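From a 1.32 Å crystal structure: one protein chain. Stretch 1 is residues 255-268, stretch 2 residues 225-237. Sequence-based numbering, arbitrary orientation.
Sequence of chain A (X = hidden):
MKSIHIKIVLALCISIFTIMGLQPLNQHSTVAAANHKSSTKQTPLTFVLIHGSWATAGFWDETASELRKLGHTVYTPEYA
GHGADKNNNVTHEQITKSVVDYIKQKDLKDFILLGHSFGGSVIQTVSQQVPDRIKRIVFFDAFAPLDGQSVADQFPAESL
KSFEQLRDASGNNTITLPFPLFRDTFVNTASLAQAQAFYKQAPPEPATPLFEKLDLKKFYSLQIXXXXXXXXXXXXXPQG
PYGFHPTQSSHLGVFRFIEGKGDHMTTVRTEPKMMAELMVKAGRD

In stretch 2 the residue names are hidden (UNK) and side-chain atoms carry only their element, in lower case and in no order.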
# COMPACT_ATOMS: atom_id res chain seq x y z
N PHE A 255 -5.99 5.17 -16.08
CA PHE A 255 -7.23 5.28 -15.28
C PHE A 255 -6.98 6.23 -14.12
O PHE A 255 -5.82 6.50 -13.73
CB PHE A 255 -7.69 3.89 -14.79
CG PHE A 255 -6.72 3.27 -13.82
CD1 PHE A 255 -6.89 3.41 -12.47
CD2 PHE A 255 -5.62 2.57 -14.24
CE1 PHE A 255 -5.98 2.89 -11.57
CE2 PHE A 255 -4.74 1.99 -13.35
CZ PHE A 255 -4.92 2.13 -12.01
N ARG A 256 -8.06 6.67 -13.50
CA ARG A 256 -8.00 7.48 -12.29
C ARG A 256 -8.08 6.60 -11.06
O ARG A 256 -9.07 5.88 -10.86
CB ARG A 256 -9.16 8.48 -12.22
CG ARG A 256 -9.09 9.43 -11.02
CD ARG A 256 -10.42 10.15 -10.75
NE ARG A 256 -10.75 10.94 -11.91
CZ ARG A 256 -11.97 11.44 -12.14
NH1 ARG A 256 -12.90 11.33 -11.21
NH2 ARG A 256 -12.22 12.03 -13.28
N PHE A 257 -7.01 6.59 -10.28
CA PHE A 257 -6.93 5.82 -9.05
C PHE A 257 -7.46 6.62 -7.88
O PHE A 257 -6.98 7.74 -7.62
CB PHE A 257 -5.47 5.43 -8.78
CG PHE A 257 -5.28 4.63 -7.51
CD1 PHE A 257 -5.86 3.37 -7.37
CD2 PHE A 257 -4.41 5.06 -6.50
CE1 PHE A 257 -5.70 2.65 -6.20
CE2 PHE A 257 -4.23 4.33 -5.35
CZ PHE A 257 -4.86 3.09 -5.19
N ILE A 258 -8.35 6.03 -7.09
CA ILE A 258 -8.89 6.58 -5.83
C ILE A 258 -8.79 5.52 -4.76
O ILE A 258 -9.23 4.38 -4.99
CB ILE A 258 -10.34 7.09 -6.00
CG1 ILE A 258 -10.44 8.22 -7.05
CG2 ILE A 258 -10.90 7.51 -4.65
CD1 ILE A 258 -9.70 9.49 -6.75
N GLU A 259 -8.20 5.84 -3.63
CA GLU A 259 -7.96 4.91 -2.54
C GLU A 259 -8.83 5.25 -1.35
O GLU A 259 -9.02 6.41 -1.02
CB GLU A 259 -6.48 5.03 -2.12
CG GLU A 259 -6.01 4.02 -1.08
CD GLU A 259 -4.65 4.47 -0.49
OE1 GLU A 259 -4.63 5.44 0.34
OE2 GLU A 259 -3.73 3.79 -0.74
N GLY A 260 -9.29 4.23 -0.67
CA GLY A 260 -9.98 4.35 0.60
C GLY A 260 -9.66 3.25 1.55
O GLY A 260 -8.89 2.33 1.22
N LYS A 261 -10.26 3.34 2.73
CA LYS A 261 -10.09 2.35 3.80
C LYS A 261 -11.32 1.45 3.86
O LYS A 261 -12.44 1.95 3.95
CB LYS A 261 -9.87 3.11 5.12
CG LYS A 261 -9.78 2.20 6.34
CD LYS A 261 -9.53 2.84 7.74
CE LYS A 261 -9.10 1.83 8.82
NZ LYS A 261 -8.02 0.89 8.39
N GLY A 262 -11.09 0.16 3.83
CA GLY A 262 -12.14 -0.83 3.98
C GLY A 262 -11.80 -2.16 3.36
O GLY A 262 -10.67 -2.41 2.99
N ASP A 263 -12.83 -2.99 3.27
CA ASP A 263 -12.67 -4.39 2.79
C ASP A 263 -13.74 -4.71 1.75
O ASP A 263 -14.42 -3.81 1.26
CB ASP A 263 -12.65 -5.33 3.99
CG ASP A 263 -14.00 -5.42 4.66
OD1 ASP A 263 -15.02 -4.95 4.06
OD2 ASP A 263 -14.04 -6.02 5.79
N HIS A 264 -13.84 -5.97 1.36
CA HIS A 264 -14.69 -6.30 0.22
C HIS A 264 -16.18 -6.07 0.49
O HIS A 264 -16.85 -5.52 -0.38
CB HIS A 264 -14.45 -7.76 -0.18
CG HIS A 264 -14.80 -8.06 -1.59
ND1 HIS A 264 -14.25 -7.38 -2.63
CD2 HIS A 264 -15.61 -9.01 -2.15
CE1 HIS A 264 -14.64 -7.92 -3.76
NE2 HIS A 264 -15.50 -8.90 -3.53
N MET A 265 -16.69 -6.52 1.62
CA MET A 265 -18.17 -6.52 1.81
C MET A 265 -18.63 -5.87 3.11
O MET A 265 -19.86 -5.72 3.25
CB MET A 265 -18.74 -7.92 1.68
CG MET A 265 -18.49 -8.48 0.33
SD MET A 265 -19.54 -9.92 0.06
CE MET A 265 -19.48 -10.08 -1.72
N THR A 266 -17.77 -5.40 3.99
CA THR A 266 -18.25 -4.72 5.24
C THR A 266 -18.57 -3.26 4.94
O THR A 266 -19.61 -2.72 5.35
CB THR A 266 -17.15 -4.77 6.30
OG1 THR A 266 -16.74 -6.12 6.50
CG2 THR A 266 -17.56 -4.13 7.60
N THR A 267 -17.65 -2.57 4.28
CA THR A 267 -17.58 -1.10 4.35
C THR A 267 -18.75 -0.46 3.65
O THR A 267 -19.22 0.60 4.10
CB THR A 267 -16.23 -0.64 3.79
OG1 THR A 267 -15.20 -1.52 4.27
CG2 THR A 267 -15.88 0.79 4.18
N VAL A 268 -19.26 -1.06 2.60
CA VAL A 268 -20.44 -0.47 1.91
C VAL A 268 -21.65 -0.49 2.84
O VAL A 268 -22.66 0.23 2.60
CB VAL A 268 -20.79 -1.15 0.58
CG1 VAL A 268 -19.66 -0.92 -0.40
CG2 VAL A 268 -21.16 -2.61 0.76
N UNK A 225 -13.51 7.15 -20.34
CA UNK A 225 -12.65 7.28 -19.18
C UNK A 225 -12.96 6.22 -18.11
O UNK A 225 -14.11 5.76 -17.98
c UNK A 225 -12.97 8.65 -18.60
c UNK A 225 -14.31 8.34 -20.56
c UNK A 225 -13.80 9.38 -19.60
N UNK A 226 -11.91 5.75 -17.45
CA UNK A 226 -12.01 4.72 -16.40
C UNK A 226 -11.44 5.23 -15.10
O UNK A 226 -10.46 6.01 -15.10
c UNK A 226 -10.83 1.88 -18.79
c UNK A 226 -11.81 2.79 -18.08
c UNK A 226 -10.06 2.66 -19.83
c UNK A 226 -11.24 3.48 -16.82
n UNK A 226 -10.88 2.74 -21.07
N UNK A 227 -11.98 4.72 -14.01
CA UNK A 227 -11.44 4.87 -12.65
C UNK A 227 -11.37 3.54 -11.96
O UNK A 227 -12.14 2.60 -12.31
o UNK A 227 -12.42 7.06 -12.45
c UNK A 227 -12.29 5.80 -11.82
N UNK A 228 -10.49 3.45 -10.99
CA UNK A 228 -10.40 2.28 -10.11
C UNK A 228 -10.44 2.79 -8.70
O UNK A 228 -9.56 3.58 -8.29
c UNK A 228 -9.15 1.44 -10.36
c UNK A 228 -9.35 -1.56 -8.03
c UNK A 228 -9.15 -0.29 -8.51
c UNK A 228 -9.26 0.02 -9.86
o UNK A 228 -9.92 -3.85 -8.44
c UNK A 228 -9.55 -1.04 -10.73
c UNK A 228 -9.70 -2.57 -8.91
c UNK A 228 -9.74 -2.33 -10.25
N UNK A 229 -11.45 2.36 -7.95
CA UNK A 229 -11.65 2.67 -6.53
C UNK A 229 -11.23 1.45 -5.72
O UNK A 229 -11.81 0.38 -5.90
c UNK A 229 -13.51 3.28 -4.85
c UNK A 229 -15.00 3.66 -4.73
c UNK A 229 -12.64 4.29 -4.10
c UNK A 229 -13.13 3.08 -6.32
N UNK A 230 -10.20 1.59 -4.89
CA UNK A 230 -9.57 0.51 -4.16
C UNK A 230 -9.63 0.74 -2.69
O UNK A 230 -9.20 1.83 -2.25
o UNK A 230 -5.08 -3.60 -1.95
c UNK A 230 -7.33 -0.69 -3.89
c UNK A 230 -8.11 0.37 -4.61
c UNK A 230 -6.99 -2.95 -3.16
c UNK A 230 -6.18 -0.33 -3.23
c UNK A 230 -5.40 -1.28 -2.62
c UNK A 230 -7.74 -2.01 -3.85
c UNK A 230 -5.82 -2.59 -2.57
N UNK A 231 -10.09 -0.23 -1.93
CA UNK A 231 -10.03 -0.21 -0.47
C UNK A 231 -8.89 -1.10 0.01
O UNK A 231 -8.78 -2.24 -0.41
c UNK A 231 -13.84 -0.40 0.38
c UNK A 231 -12.60 0.10 -0.34
c UNK A 231 -11.35 -0.62 0.16
c UNK A 231 -12.47 1.62 -0.15
N UNK A 232 -8.03 -0.55 0.87
CA UNK A 232 -6.69 -1.17 1.05
C UNK A 232 -6.71 -2.44 1.92
O UNK A 232 -5.68 -3.11 1.92
c UNK A 232 -5.56 1.07 0.80
c UNK A 232 -5.70 -0.18 1.64
o UNK A 232 -6.07 0.16 2.97
N UNK A 233 -7.82 -2.79 2.57
CA UNK A 233 -7.91 -4.06 3.31
C UNK A 233 -8.77 -5.05 2.51
O UNK A 233 -9.15 -6.09 3.08
c UNK A 233 -7.36 -3.26 5.67
o UNK A 233 -8.71 -1.67 6.78
c UNK A 233 -8.43 -3.84 4.72
o UNK A 233 -7.71 -3.17 8.01
c UNK A 233 -7.97 -2.66 6.90
N UNK A 234 -8.99 -4.82 1.21
CA UNK A 234 -9.80 -5.79 0.42
C UNK A 234 -8.91 -6.95 0.01
O UNK A 234 -7.95 -6.79 -0.80
o UNK A 234 -12.47 -5.48 -1.92
c UNK A 234 -10.43 -5.11 -0.77
o UNK A 234 -11.27 -7.26 -1.35
c UNK A 234 -11.45 -6.03 -1.42
N UNK A 235 -9.21 -8.12 0.55
CA UNK A 235 -8.46 -9.36 0.36
C UNK A 235 -9.34 -10.44 -0.28
O UNK A 235 -9.01 -11.62 -0.19
c UNK A 235 -6.90 -8.90 2.25
c UNK A 235 -7.92 -9.84 1.69
o UNK A 235 -8.98 -9.97 2.64
N UNK A 236 -10.43 -10.09 -0.94
CA UNK A 236 -11.30 -11.13 -1.50
C UNK A 236 -10.52 -11.90 -2.53
O UNK A 236 -10.70 -13.12 -2.65
c UNK A 236 -12.59 -10.55 -2.00
N UNK A 237 -9.65 -11.26 -3.28
CA UNK A 237 -8.52 -11.94 -3.95
C UNK A 237 -7.31 -11.57 -3.12
O UNK A 237 -7.16 -10.41 -2.70
c UNK A 237 -8.45 -11.54 -5.45
c UNK A 237 -7.61 -12.34 -7.67
c UNK A 237 -7.41 -12.40 -6.17
c UNK A 237 -8.22 -10.04 -5.63
O HOH W 1 -8.37 -0.24 4.46
O HOH W 2 -7.82 -1.74 10.26
O HOH W 3 -11.71 -8.10 2.05

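Position 225 has three side-chain carbons closing a ring onto its own backbone N, and they touch nothing on stretch 1: Pro-225. At 226 four carbons run in a row to a nitrogen; the CB at 226 lies 4.1 Å from Phe-255 CB, and the end leads away from the partner. This is Lys-226, whose backbone O accepts from Arg-256 N at 3.0 Å.

Position 227 carries one carbon and one oxygen, the oxygen 3.6 Å from Arg-256 CB and over one face of the guanidinium. A lone hydroxymethyl is Ser-227.

Position 228 has one carbon, then a six-carbon ring bearing an oxygen. The CB at 228 packs 3.7 Å from Phe-255 CD1, while the ring leads away: Tyr-228.

At 229, four carbons fork at the second, on the side of the sheet shared with Ile-258, and an end carbon at 229 comes to 3.7 Å from Ile-258 CG2. This is Leu-229, and that carbon is its CD1.

Position 230 repeats the oxygen-bearing ring, the CB at 230 lying 3.7 Å from Phe-257 CE1: Tyr-230.

Four carbons forked at the second appear again at 231, its two end carbons lying close to Gly-260 and Gly-262. Leu-231 fills space those residues leave free: an ideal CB on Gly-260 would lie 3.0 Å from Leu-231 CD2, a clash. Gly-262 is also demanded by its own backbone angles.

At 232 one carbon carries an oxygen and a carbon, the latter 3.5 Å from Glu-259 CG. This is Thr-232, the methyl its CG2, and water 1 donates to its OG1.

Position 233 has three carbons, the third with two oxygens, facing the Lys-261 amine: Glu-233. Lys-261 NZ to Glu-233 OE1, 3.1 Å, is a salt bridge, and water 2 links the amine to OE2.

Position 234 is shorter, two carbons with two oxygens on the second, one oxygen at 234 lying 2.7 Å from His-264 ND1. Asp-234 accepts from that nitrogen through OD2, near the ring plane, while the backbone N of position 236 donates to Asp-234 OD1 at 3.0 Å.

At 235 one carbon carries an oxygen and a carbon, pointing away: Thr-235. Its N and His-264 N both donate to water 3.

Position 236 has a single carbon over the imidazole face, Ala-236, its CB 3.4 Å from His-264 CG. Position 237 has four carbons forked at the first, one arm two carbons long, out of contact: Ile-237.

The rule is a parallel ladder finished by specific chemistry. Backbone hydrogen bonds alternate from Arg-256 N to Thr-232 N, and side chains alternate between faces. At the ladder's end the chain makes a type I turn from Leu-231 to Asp-234, where the salt bridge lies and, with Ala-236 just after, the histidine clamp of carboxylate at the edge and methyl on the face.

Stretch 2, residues 225-237: PKSYLYLTEDTAI
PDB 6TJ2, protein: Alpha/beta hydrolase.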